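Local coordinates for protein LbaCas13a H328A (C2c2) (Lachnospiraceae bacterium NK4A179, PDB 5WLH) that binds a CRISPR guide RNA and, as a Cas13a enzyme, probably uses it to recognise and cleave target RNA, at residues Glu52-Tyr57 and Gln238-Ile243; Lys200-Asn205 and Ile216-Asp221; Ile223-Glu228 and His232-Ser237. One frame throughout, in Å; residues are numbered along the deposited sequence.

Interaction 1 of 3, residues Glu52-Tyr57 and Gln238-Ile243. With nucleotides of chain B.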
loop_
_atom_site.group_PDB
_atom_site.type_symbol
_atom_site.label_atom_id
_atom_site.label_comp_id
_atom_site.label_asym_id
_atom_site.label_seq_id
_atom_site.Cartn_x
_atom_site.Cartn_y
_atom_site.Cartn_z
ATOM N N GLU A 52 -6.954 34.315 -12.559
ATOM C CA GLU A 52 -5.851 34.958 -13.262
ATOM C C GLU A 52 -4.509 34.416 -12.795
ATOM O O GLU A 52 -3.626 34.136 -13.619
ATOM C CB GLU A 52 -5.925 36.478 -13.074
ATOM C CG GLU A 52 -4.581 37.182 -12.966
ATOM C CD GLU A 52 -3.967 37.507 -14.324
ATOM O OE1 GLU A 52 -3.020 38.323 -14.366
ATOM O OE2 GLU A 52 -4.427 36.950 -15.346
ATOM N N ASP A 53 -4.341 34.229 -11.477
ATOM C CA ASP A 53 -3.072 33.739 -10.963
ATOM C C ASP A 53 -2.839 32.272 -11.327
ATOM O O ASP A 53 -1.696 31.869 -11.575
ATOM C CB ASP A 53 -3.011 33.943 -9.450
ATOM C CG ASP A 53 -2.799 35.398 -9.082
ATOM O OD1 ASP A 53 -2.611 36.200 -10.025
ATOM O OD2 ASP A 53 -2.825 35.743 -7.880
ATOM N N ARG A 54 -3.898 31.461 -11.346
ATOM C CA ARG A 54 -3.782 30.098 -11.863
ATOM C C ARG A 54 -3.305 30.119 -13.309
ATOM O O ARG A 54 -2.360 29.410 -13.674
ATOM C CB ARG A 54 -5.128 29.371 -11.767
ATOM C CG ARG A 54 -5.047 27.849 -12.000
ATOM C CD ARG A 54 -6.396 27.226 -12.384
ATOM N NE ARG A 54 -6.968 27.939 -13.515
ATOM C CZ ARG A 54 -8.070 28.671 -13.472
ATOM N NH1 ARG A 54 -8.772 28.763 -12.348
ATOM N NH2 ARG A 54 -8.467 29.308 -14.560
ATOM N N ASP A 55 -3.964 30.929 -14.142
ATOM C CA ASP A 55 -3.569 31.076 -15.539
ATOM C C ASP A 55 -2.114 31.495 -15.650
ATOM O O ASP A 55 -1.334 30.865 -16.370
ATOM C CB ASP A 55 -4.472 32.096 -16.232
ATOM C CG ASP A 55 -5.849 31.559 -16.511
ATOM O OD1 ASP A 55 -6.071 30.342 -16.313
ATOM O OD2 ASP A 55 -6.723 32.349 -16.931
ATOM N N ARG A 56 -1.730 32.555 -14.928
ATOM C CA ARG A 56 -0.373 33.079 -15.021
ATOM C C ARG A 56 0.640 32.093 -14.467
ATOM O O ARG A 56 1.773 32.018 -14.959
ATOM C CB ARG A 56 -0.265 34.413 -14.275
ATOM C CG ARG A 56 1.162 34.952 -14.158
ATOM C CD ARG A 56 1.580 35.209 -12.703
ATOM N NE ARG A 56 2.095 34.012 -12.029
ATOM C CZ ARG A 56 3.385 33.715 -11.906
ATOM N NH1 ARG A 56 4.307 34.523 -12.419
ATOM N NH2 ARG A 56 3.758 32.608 -11.275
ATOM N N TYR A 57 0.258 31.346 -13.429
ATOM C CA TYR A 57 1.160 30.347 -12.879
ATOM C C TYR A 57 1.480 29.277 -13.917
ATOM O O TYR A 57 2.642 28.883 -14.077
ATOM C CB TYR A 57 0.544 29.725 -11.623
ATOM C CG TYR A 57 1.314 28.542 -11.133
ATOM C CD1 TYR A 57 2.400 28.699 -10.289
ATOM C CD2 TYR A 57 0.979 27.260 -11.544
ATOM C CE1 TYR A 57 3.119 27.605 -9.851
ATOM C CE2 TYR A 57 1.686 26.172 -11.116
ATOM C CZ TYR A 57 2.754 26.350 -10.272
ATOM O OH TYR A 57 3.457 25.245 -9.857
ATOM N N GLN A 238 -4.752 25.124 -22.832
ATOM C CA GLN A 238 -5.584 24.022 -22.354
ATOM C C GLN A 238 -5.344 23.600 -20.905
ATOM O O GLN A 238 -6.277 23.117 -20.259
ATOM C CB GLN A 238 -5.396 22.813 -23.270
ATOM C CG GLN A 238 -5.997 23.018 -24.657
ATOM C CD GLN A 238 -5.731 21.850 -25.571
ATOM O OE1 GLN A 238 -5.867 21.962 -26.786
ATOM N NE2 GLN A 238 -5.356 20.713 -24.991
ATOM N N VAL A 239 -4.119 23.730 -20.390
ATOM C CA VAL A 239 -3.799 23.112 -19.101
ATOM C C VAL A 239 -4.595 23.771 -17.978
ATOM O O VAL A 239 -5.197 23.088 -17.138
ATOM C CB VAL A 239 -2.286 23.162 -18.816
ATOM C CG1 VAL A 239 -2.004 22.951 -17.310
ATOM C CG2 VAL A 239 -1.546 22.117 -19.609
ATOM N N SER A 240 -4.609 25.105 -17.939
ATOM C CA SER A 240 -5.286 25.787 -16.837
ATOM C C SER A 240 -6.768 25.446 -16.796
ATOM O O SER A 240 -7.329 25.175 -15.722
ATOM C CB SER A 240 -5.088 27.301 -16.956
ATOM O OG SER A 240 -5.388 27.931 -15.729
ATOM N N ARG A 241 -7.426 25.453 -17.955
ATOM C CA ARG A 241 -8.838 25.109 -18.008
ATOM C C ARG A 241 -9.074 23.656 -17.625
ATOM O O ARG A 241 -10.092 23.337 -16.997
ATOM C CB ARG A 241 -9.394 25.389 -19.403
ATOM C CG ARG A 241 -10.811 24.904 -19.603
ATOM C CD ARG A 241 -11.390 25.365 -20.937
ATOM N NE ARG A 241 -12.734 24.833 -21.104
ATOM C CZ ARG A 241 -12.989 23.632 -21.611
ATOM N NH1 ARG A 241 -11.982 22.857 -22.012
ATOM N NH2 ARG A 241 -14.238 23.211 -21.725
ATOM N N SER A 242 -8.165 22.752 -18.020
ATOM C CA SER A 242 -8.333 21.351 -17.635
ATOM C C SER A 242 -8.232 21.180 -16.125
ATOM O O SER A 242 -8.907 20.307 -15.556
ATOM C CB SER A 242 -7.309 20.462 -18.358
ATOM O OG SER A 242 -6.026 20.515 -17.776
ATOM N N ILE A 243 -7.392 21.985 -15.463
ATOM C CA ILE A 243 -7.320 21.953 -14.004
ATOM C C ILE A 243 -8.626 22.441 -13.409
ATOM O O ILE A 243 -9.194 21.819 -12.499
ATOM C CB ILE A 243 -6.143 22.804 -13.498
ATOM C CG1 ILE A 243 -4.796 22.139 -13.803
ATOM C CG2 ILE A 243 -6.296 23.092 -12.003
ATOM C CD1 ILE A 243 -3.603 23.060 -13.557
ATOM P P A B 13 -13.350 17.763 -19.618
ATOM O OP1 A B 13 -14.441 18.711 -19.903
ATOM O OP2 A B 13 -13.482 16.348 -20.048
ATOM O "O5'" A B 13 -12.006 18.235 -20.329
ATOM C "C5'" A B 13 -11.490 19.544 -20.129
ATOM C "C4'" A B 13 -10.165 19.705 -20.840
ATOM O "O4'" A B 13 -9.207 18.772 -20.289
ATOM C "C3'" A B 13 -10.183 19.366 -22.316
ATOM O "O3'" A B 13 -10.685 20.422 -23.114
ATOM C "C2'" A B 13 -8.733 19.015 -22.591
ATOM O "O2'" A B 13 -7.948 20.198 -22.653
ATOM C "C1'" A B 13 -8.373 18.273 -21.311
ATOM N N9 A B 13 -8.588 16.819 -21.420
ATOM C C8 A B 13 -9.584 16.046 -20.855
ATOM N N7 A B 13 -9.456 14.758 -21.120
ATOM C C5 A B 13 -8.316 14.691 -21.915
ATOM C C6 A B 13 -7.650 13.617 -22.538
ATOM N N6 A B 13 -8.039 12.343 -22.452
ATOM N N1 A B 13 -6.555 13.911 -23.264
ATOM C C2 A B 13 -6.143 15.184 -23.360
ATOM N N3 A B 13 -6.672 16.275 -22.815
ATOM C C4 A B 13 -7.770 15.946 -22.099
ATOM P P C B 12 -14.069 13.326 -16.343
ATOM O OP1 C B 12 -15.484 13.799 -16.249
ATOM O OP2 C B 12 -13.627 12.326 -17.350
ATOM O "O5'" C B 12 -13.104 14.578 -16.472
ATOM C "C5'" C B 12 -13.326 15.734 -15.687
ATOM C "C4'" C B 12 -12.280 16.773 -15.976
ATOM O "O4'" C B 12 -10.989 16.303 -15.513
ATOM C "C3'" C B 12 -12.039 17.059 -17.456
ATOM O "O3'" C B 12 -13.016 17.901 -18.052
ATOM C "C2'" C B 12 -10.649 17.657 -17.430
ATOM O "O2'" C B 12 -10.700 18.970 -16.905
ATOM C "C1'" C B 12 -9.974 16.761 -16.400
ATOM N N1 C B 12 -9.337 15.610 -17.074
ATOM C C2 C B 12 -8.100 15.873 -17.669
ATOM O O2 C B 12 -7.599 17.006 -17.574
ATOM N N3 C B 12 -7.468 14.881 -18.309
ATOM C C4 C B 12 -8.044 13.679 -18.391
ATOM N N4 C B 12 -7.361 12.745 -19.060
ATOM C C5 C B 12 -9.324 13.366 -17.814
ATOM C C6 C B 12 -9.939 14.381 -17.184
ATOM P P A B 14 -11.516 20.064 -24.430
ATOM O OP1 A B 14 -11.855 21.375 -25.037
ATOM O OP2 A B 14 -12.613 19.113 -24.158
ATOM O "O5'" A B 14 -10.442 19.309 -25.322
ATOM C "C5'" A B 14 -9.285 19.990 -25.789
ATOM C "C4'" A B 14 -8.374 19.042 -26.518
ATOM O "O4'" A B 14 -7.976 17.969 -25.634
ATOM C "C3'" A B 14 -8.983 18.331 -27.714
ATOM O "O3'" A B 14 -8.907 19.127 -28.874
ATOM C "C2'" A B 14 -8.132 17.080 -27.828
ATOM O "O2'" A B 14 -6.894 17.409 -28.450
ATOM C "C1'" A B 14 -7.835 16.775 -26.363
ATOM N N9 A B 14 -8.721 15.759 -25.772
ATOM C C8 A B 14 -9.777 15.983 -24.925
ATOM N N7 A B 14 -10.342 14.878 -24.548
ATOM C C5 A B 14 -9.616 13.877 -25.158
ATOM C C6 A B 14 -9.724 12.480 -25.132
ATOM N N6 A B 14 -10.664 11.829 -24.425
ATOM N N1 A B 14 -8.834 11.770 -25.857
ATOM C C2 A B 14 -7.892 12.411 -26.557
ATOM N N3 A B 14 -7.695 13.726 -26.651
ATOM C C4 A B 14 -8.599 14.408 -25.921
#
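A polar helix-helix contact, centred on the hydroxyl of Ser240, joins helix 51-64 to helix 233-244, the latter with its other side on the bound RNA. The axes of the two short segments approach to 9.3 Å at 135° between their N-to-C directions, and Asp55 and Ser240 have the nearest CA atoms. A bend at chi3 (53°) turns the end of the Arg54 chain so that NE donates to Ser240 OG at 2.7 Å; the bond is nearly straight (167°) and lies in the guanidinium plane. The same hydroxyl donates to Asp55 OD1, with OG to OD1 at 2.6 Å, almost along the C-O axis of the carboxylate. Ser240 OG is thereby held between both residues. A third bond closes the triangle, a salt bridge of 3.1 Å from Arg54 NH2 to Asp55 OD1, which it meets from above the carboxylate plane. NH1 of Arg54 pairs with Asp51. Replacing Arg54 by a leucine would probably leave Ser240 OG without its donor and the Asp55 carboxylate without its charged mate. On the RNA side, the Ser242 backbone O accepts from O2' of C12 of chain B at 2.6 Å, and Arg241 NH1 makes a weak bond to O3' of A13 of chain B. Both go to sugar oxygens, consistent with holding the RNA backbone here, while the Ser240 hydroxyl, on the face turned from the RNA, is satisfied as donor and acceptor and ties the helix to helix 51-64.

Interaction 2 of 3, residues Lys200-Asn205 and Ile216-Asp221; sequences KKLLMN and IDVQRD
Ile216 is met first by Lys201, whose ammonium NZ donates to the backbone O of Ile216 at 2.6 Å. The approach makes a C=O...N angle of 159°, tilted 17° from the carbonyl plane, and NZ also bonds to the Asp213 carbonyl, so one lysine end gathers two backbone oxygens of the turn. All four side-chain torsions of Lys201 are near 180°, and this full stretch lets it span from helix 193-206 to the loop. Asp217 follows as the N-cap of helix 218-230: its OD2 accepts from Arg220 N at 2.7 Å through the anti lone pair, while its own N donates to Asp221 OD2 at 3.0 Å, again through the anti lone pair. Val218, the first helical residue, turns its CB toward helix 193-206. Its CG2 lies against the aliphatic part of Lys201, 3.6 Å from CG, and its CG1 sits 4.0 Å from CB of Leu202, the two side chains crossing at about a right angle. Helix 158-166 packs against both Leu202 and Val218. Asp221 closes the segment, its OD2 also salt-bridged to Arg194 on the helix that carries Lys201. The contact thus divides its labour: the methylenes of Lys201 extend an apolar patch over Val218, and its ammonium, carried past that patch, donates to carbonyl oxygens where the chain turns into the new helix.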
loop_
_atom_site.group_PDB
_atom_site.type_symbol
_atom_site.label_atom_id
_atom_site.label_comp_id
_atom_site.label_asym_id
_atom_site.label_seq_id
_atom_site.Cartn_x
_atom_site.Cartn_y
_atom_site.Cartn_z
ATOM N N LYS A 200 13.232 12.482 -39.381
ATOM C CA LYS A 200 14.097 11.569 -40.117
ATOM C C LYS A 200 14.354 12.074 -41.533
ATOM O O LYS A 200 15.492 12.056 -42.010
ATOM C CB LYS A 200 13.485 10.176 -40.160
ATOM C CG LYS A 200 14.242 9.268 -41.120
ATOM C CD LYS A 200 14.214 7.831 -40.697
ATOM C CE LYS A 200 15.225 7.036 -41.515
ATOM N NZ LYS A 200 15.060 5.589 -41.258
ATOM N N LYS A 201 13.305 12.532 -42.211
ATOM C CA LYS A 201 13.449 13.043 -43.570
ATOM C C LYS A 201 14.382 14.242 -43.600
ATOM O O LYS A 201 15.250 14.351 -44.475
ATOM C CB LYS A 201 12.073 13.422 -44.116
ATOM C CG LYS A 201 12.040 14.009 -45.519
ATOM C CD LYS A 201 10.630 13.814 -46.113
ATOM C CE LYS A 201 10.497 14.427 -47.509
ATOM N NZ LYS A 201 9.075 14.380 -47.997
ATOM N N LEU A 202 14.222 15.140 -42.629
ATOM C CA LEU A 202 15.102 16.293 -42.509
ATOM C C LEU A 202 16.549 15.868 -42.284
ATOM O O LEU A 202 17.465 16.410 -42.913
ATOM C CB LEU A 202 14.617 17.171 -41.361
ATOM C CG LEU A 202 15.545 18.264 -40.851
ATOM C CD1 LEU A 202 15.651 19.317 -41.887
ATOM C CD2 LEU A 202 14.981 18.850 -39.561
ATOM N N LEU A 203 16.776 14.896 -41.397
ATOM C CA LEU A 203 18.146 14.477 -41.101
ATOM C C LEU A 203 18.778 13.761 -42.286
ATOM O O LEU A 203 19.984 13.894 -42.529
ATOM C CB LEU A 203 18.168 13.575 -39.870
ATOM C CG LEU A 203 17.903 14.328 -38.567
ATOM C CD1 LEU A 203 17.643 13.343 -37.433
ATOM C CD2 LEU A 203 19.093 15.227 -38.253
ATOM N N MET A 204 17.993 12.971 -43.018
ATOM C CA MET A 204 18.541 12.322 -44.208
ATOM C C MET A 204 18.906 13.348 -45.272
ATOM O O MET A 204 19.952 13.226 -45.927
ATOM C CB MET A 204 17.553 11.288 -44.750
ATOM C CG MET A 204 17.320 10.104 -43.796
ATOM S SD MET A 204 18.692 8.935 -43.656
ATOM C CE MET A 204 18.524 8.020 -45.199
ATOM N N ASN A 205 18.064 14.368 -45.455
ATOM C CA ASN A 205 18.407 15.456 -46.360
ATOM C C ASN A 205 19.624 16.224 -45.856
ATOM O O ASN A 205 20.494 16.614 -46.646
ATOM C CB ASN A 205 17.215 16.401 -46.539
ATOM C CG ASN A 205 16.015 15.722 -47.211
ATOM O OD1 ASN A 205 16.152 14.655 -47.813
ATOM N ND2 ASN A 205 14.832 16.337 -47.097
ATOM N N ILE A 216 5.158 12.806 -46.207
ATOM C CA ILE A 216 5.616 13.609 -45.081
ATOM C C ILE A 216 6.182 14.917 -45.610
ATOM O O ILE A 216 6.966 14.924 -46.569
ATOM C CB ILE A 216 6.662 12.845 -44.254
ATOM C CG1 ILE A 216 6.007 11.676 -43.517
ATOM C CG2 ILE A 216 7.373 13.777 -43.278
ATOM C CD1 ILE A 216 5.117 12.092 -42.391
ATOM N N ASP A 217 5.788 16.022 -44.982
ATOM C CA ASP A 217 6.298 17.349 -45.299
ATOM C C ASP A 217 7.148 17.823 -44.129
ATOM O O ASP A 217 6.630 17.988 -43.019
ATOM C CB ASP A 217 5.148 18.318 -45.552
ATOM C CG ASP A 217 5.622 19.684 -45.978
ATOM O OD1 ASP A 217 5.921 19.859 -47.179
ATOM O OD2 ASP A 217 5.692 20.582 -45.117
ATOM N N VAL A 218 8.442 18.055 -44.374
ATOM C CA VAL A 218 9.331 18.433 -43.274
ATOM C C VAL A 218 8.839 19.709 -42.601
ATOM O O VAL A 218 8.810 19.805 -41.365
ATOM C CB VAL A 218 10.782 18.576 -43.770
ATOM C CG1 VAL A 218 11.601 19.361 -42.749
ATOM C CG2 VAL A 218 11.394 17.209 -43.994
ATOM N N GLN A 219 8.423 20.694 -43.394
ATOM C CA GLN A 219 7.988 21.965 -42.824
ATOM C C GLN A 219 6.765 21.785 -41.926
ATOM O O GLN A 219 6.749 22.243 -40.779
ATOM C CB GLN A 219 7.684 22.965 -43.940
ATOM C CG GLN A 219 7.313 24.333 -43.402
ATOM C CD GLN A 219 8.513 25.030 -42.798
ATOM O OE1 GLN A 219 9.550 25.179 -43.454
ATOM N NE2 GLN A 219 8.402 25.418 -41.531
ATOM N N ARG A 220 5.725 21.128 -42.433
ATOM C CA ARG A 220 4.472 21.067 -41.686
ATOM C C ARG A 220 4.514 20.007 -40.590
ATOM O O ARG A 220 4.010 20.231 -39.484
ATOM C CB ARG A 220 3.308 20.795 -42.640
ATOM C CG ARG A 220 1.941 21.014 -42.021
ATOM C CD ARG A 220 1.547 22.488 -42.018
ATOM N NE ARG A 220 0.362 22.700 -41.200
ATOM C CZ ARG A 220 0.350 23.347 -40.038
ATOM N NH1 ARG A 220 1.473 23.863 -39.545
ATOM N NH2 ARG A 220 -0.787 23.479 -39.364
ATOM N N ASP A 221 5.113 18.858 -40.874
ATOM C CA ASP A 221 5.051 17.725 -39.959
ATOM C C ASP A 221 6.119 17.774 -38.880
ATOM O O ASP A 221 5.886 17.260 -37.776
ATOM C CB ASP A 221 5.168 16.414 -40.736
ATOM C CG ASP A 221 3.887 16.073 -41.483
ATOM O OD1 ASP A 221 2.811 16.139 -40.857
ATOM O OD2 ASP A 221 3.952 15.758 -42.686
#

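Interaction 3 of 3, residues Ile223-Glu228 and His232-Ser237; sequences IDYVLE and HVRAKS. With nucleotides of chain B.
A Schellman motif ends helix 218-230 and helix 233-244 starts at once, so this contact is a bend between two consecutive helices, whose short segment axes differ by 36° in direction. His232, with positive phi, is both the first residue to leave the old helix and the N-cap of the new one. Val233 N donates to Glu228 O at 3.1 Å, close to straight at 168°. CG2 of Val233 rests on Glu228 CB, 3.6 Å away.

Across the junction runs a salt bridge. Arg234 reaches back with an extended chain and grips Glu228 end-on, NH1 at 2.8 Å and NH2 at 2.9 Å, both to OE1. Carboxylate and guanidinium planes are only 8° apart. NH1 uses the anti lone pair of OE1, and NH2 reaches the same oxygen within the guanidinium plane. The other oxygen, OE2, is taken by Ser125 and Arg129, which fixes the carboxylate's rotation. A water accepts from Arg234 N and NH1 and donates to Glu228 O, tying the guanidinium to the helix end. Tyr225, its ring swung out on the side opposite its backbone N, brings CE1 over one face of the guanidinium, 3.4 Å from Arg234 NH2, with the two planes well tilted from each other.

Held in this way, Arg234 presents NE to the phosphate of A20 of chain B through two weak bonds, 3.2 Å to OP1 and 3.4 Å to OP2. The carboxylate probably helps to orient the guanidinium, leaving NE turned to the phosphate. Helix 115-130 backs the bend through Tyr126, which touches Val233 and Arg234, and through Ser125 and Arg129; helix 51-64 packs against His232, Ala235 and Lys236 of the outgoing turn.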
loop_
_atom_site.group_PDB
_atom_site.type_symbol
_atom_site.label_atom_id
_atom_site.label_comp_id
_atom_site.label_asym_id
_atom_site.label_seq_id
_atom_site.Cartn_x
_atom_site.Cartn_y
_atom_site.Cartn_z
ATOM N N ILE A 223 8.931 20.835 -38.577
ATOM C CA ILE A 223 9.394 22.150 -38.135
ATOM C C ILE A 223 8.263 22.919 -37.475
ATOM O O ILE A 223 8.421 23.467 -36.375
ATOM C CB ILE A 223 9.981 22.941 -39.314
ATOM C CG1 ILE A 223 11.219 22.234 -39.859
ATOM C CG2 ILE A 223 10.303 24.354 -38.857
ATOM C CD1 ILE A 223 11.854 22.957 -41.059
ATOM N N ASP A 224 7.109 22.986 -38.146
ATOM C CA ASP A 224 5.975 23.715 -37.599
ATOM C C ASP A 224 5.556 23.134 -36.262
ATOM O O ASP A 224 5.174 23.874 -35.352
ATOM C CB ASP A 224 4.795 23.688 -38.569
ATOM C CG ASP A 224 4.985 24.607 -39.772
ATOM O OD1 ASP A 224 5.960 25.394 -39.821
ATOM O OD2 ASP A 224 4.148 24.517 -40.685
ATOM N N TYR A 225 5.610 21.809 -36.133
ATOM C CA TYR A 225 5.267 21.187 -34.862
ATOM C C TYR A 225 6.265 21.564 -33.779
ATOM O O TYR A 225 5.870 21.853 -32.645
ATOM C CB TYR A 225 5.190 19.664 -35.001
ATOM C CG TYR A 225 4.538 19.053 -33.785
ATOM C CD1 TYR A 225 3.163 18.932 -33.712
ATOM C CD2 TYR A 225 5.299 18.651 -32.691
ATOM C CE1 TYR A 225 2.552 18.414 -32.586
ATOM C CE2 TYR A 225 4.698 18.121 -31.561
ATOM C CZ TYR A 225 3.322 18.006 -31.520
ATOM O OH TYR A 225 2.706 17.482 -30.408
ATOM N N VAL A 226 7.561 21.543 -34.103
ATOM C CA VAL A 226 8.578 21.949 -33.131
ATOM C C VAL A 226 8.281 23.343 -32.598
ATOM O O VAL A 226 8.397 23.603 -31.393
ATOM C CB VAL A 226 9.984 21.868 -33.759
ATOM C CG1 VAL A 226 11.017 22.566 -32.861
ATOM C CG2 VAL A 226 10.372 20.428 -33.953
ATOM N N LEU A 227 7.883 24.265 -33.477
ATOM C CA LEU A 227 7.563 25.610 -33.004
ATOM C C LEU A 227 6.319 25.615 -32.115
ATOM O O LEU A 227 6.269 26.350 -31.125
ATOM C CB LEU A 227 7.378 26.563 -34.178
ATOM C CG LEU A 227 8.626 26.650 -35.062
ATOM C CD1 LEU A 227 8.234 26.882 -36.508
ATOM C CD2 LEU A 227 9.539 27.734 -34.561
ATOM N N GLU A 228 5.303 24.816 -32.456
ATOM C CA GLU A 228 4.145 24.679 -31.568
ATOM C C GLU A 228 4.556 24.115 -30.218
ATOM O O GLU A 228 4.007 24.500 -29.178
ATOM C CB GLU A 228 3.088 23.773 -32.198
ATOM C CG GLU A 228 2.534 24.253 -33.512
ATOM C CD GLU A 228 1.665 23.203 -34.172
ATOM O OE1 GLU A 228 1.104 22.361 -33.428
ATOM O OE2 GLU A 228 1.569 23.195 -35.425
ATOM N N HIS A 232 4.756 26.018 -26.564
ATOM C CA HIS A 232 3.753 25.342 -25.732
ATOM C C HIS A 232 2.334 25.813 -26.034
ATOM O O HIS A 232 1.542 26.093 -25.132
ATOM C CB HIS A 232 4.077 25.532 -24.254
ATOM C CG HIS A 232 5.449 25.079 -23.883
ATOM N ND1 HIS A 232 6.484 25.959 -23.646
ATOM C CD2 HIS A 232 5.964 23.838 -23.717
ATOM C CE1 HIS A 232 7.575 25.279 -23.345
ATOM N NE2 HIS A 232 7.287 23.990 -23.383
ATOM N N VAL A 233 1.989 25.870 -27.322
ATOM C CA VAL A 233 0.706 26.469 -27.669
ATOM C C VAL A 233 -0.450 25.608 -27.170
ATOM O O VAL A 233 -1.501 26.136 -26.794
ATOM C CB VAL A 233 0.609 26.720 -29.178
ATOM C CG1 VAL A 233 1.648 27.761 -29.600
ATOM C CG2 VAL A 233 0.794 25.419 -29.937
ATOM N N ARG A 234 -0.276 24.284 -27.141
ATOM C CA ARG A 234 -1.333 23.412 -26.634
ATOM C C ARG A 234 -1.559 23.629 -25.141
ATOM O O ARG A 234 -2.683 23.903 -24.706
ATOM C CB ARG A 234 -0.986 21.950 -26.908
ATOM C CG ARG A 234 -1.176 21.549 -28.357
ATOM C CD ARG A 234 -0.500 20.227 -28.663
ATOM N NE ARG A 234 -0.725 19.874 -30.064
ATOM C CZ ARG A 234 -0.113 20.472 -31.083
ATOM N NH1 ARG A 234 0.756 21.445 -30.846
ATOM N NH2 ARG A 234 -0.378 20.106 -32.336
ATOM N N ALA A 235 -0.494 23.514 -24.345
ATOM C CA ALA A 235 -0.638 23.617 -22.894
ATOM C C ALA A 235 -1.090 25.009 -22.479
ATOM O O ALA A 235 -1.908 25.151 -21.558
ATOM C CB ALA A 235 0.678 23.252 -22.210
ATOM N N LYS A 236 -0.577 26.050 -23.154
ATOM C CA LYS A 236 -0.952 27.419 -22.808
ATOM C C LYS A 236 -2.440 27.668 -22.967
ATOM O O LYS A 236 -3.004 28.509 -22.259
ATOM C CB LYS A 236 -0.188 28.428 -23.669
ATOM C CG LYS A 236 1.232 28.711 -23.223
ATOM C CD LYS A 236 1.618 30.158 -23.552
ATOM C CE LYS A 236 0.885 30.672 -24.789
ATOM N NZ LYS A 236 1.322 30.001 -26.046
ATOM N N SER A 237 -3.079 27.004 -23.921
ATOM C CA SER A 237 -4.496 27.190 -24.144
ATOM C C SER A 237 -5.351 26.158 -23.421
ATOM O O SER A 237 -6.570 26.312 -23.390
ATOM C CB SER A 237 -4.804 27.160 -25.647
ATOM O OG SER A 237 -4.706 25.848 -26.167
ATOM P P A B 20 -2.829 16.946 -29.340
ATOM O OP1 A B 20 -2.961 18.197 -28.563
ATOM O OP2 A B 20 -2.046 16.833 -30.594
ATOM O "O5'" A B 20 -2.256 15.861 -28.336
ATOM C "C5'" A B 20 -2.748 15.767 -27.012
ATOM C "C4'" A B 20 -2.233 14.522 -26.344
ATOM O "O4'" A B 20 -2.760 13.351 -27.012
ATOM C "C3'" A B 20 -0.738 14.316 -26.408
ATOM O "O3'" A B 20 -0.033 15.114 -25.488
ATOM C "C2'" A B 20 -0.617 12.820 -26.164
ATOM O "O2'" A B 20 -0.842 12.515 -24.793
ATOM C "C1'" A B 20 -1.808 12.309 -26.970
ATOM N N9 A B 20 -1.409 11.998 -28.357
ATOM C C8 A B 20 -1.530 12.787 -29.476
ATOM N N7 A B 20 -1.055 12.226 -30.564
ATOM C C5 A B 20 -0.601 10.987 -30.129
ATOM C C6 A B 20 0.016 9.912 -30.787
ATOM N N6 A B 20 0.292 9.888 -32.087
ATOM N N1 A B 20 0.348 8.837 -30.057
ATOM C C2 A B 20 0.082 8.838 -28.745
ATOM N N3 A B 20 -0.482 9.791 -28.011
ATOM C C4 A B 20 -0.805 10.843 -28.773
HETATM O O HOH W 1 2.069 22.677 -28.346
#

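Overall arrangement
The three contacts follow the chain through two successive helices: interactions 2 and 3 share helix 218-230, interactions 1 and 3 share helix 233-244. Interactions 2 and 3 adjoin through probable backbone hydrogen bonds of the common helix, Gln219 O to Asp224 N among them, with centres about 18 Å apart; the centres of interactions 1 and 2 are about 34 Å apart. All three are largely buried, yet lie well away from the chain's centre. The chemistry differs with place. Interaction 2, whose nearest atom is about 8 Å from nucleic acid, mixes apolar packing with a lysine-carbonyl bond, whereas interactions 1 and 3 both combine arginine-acid pairs with contacts to the guide.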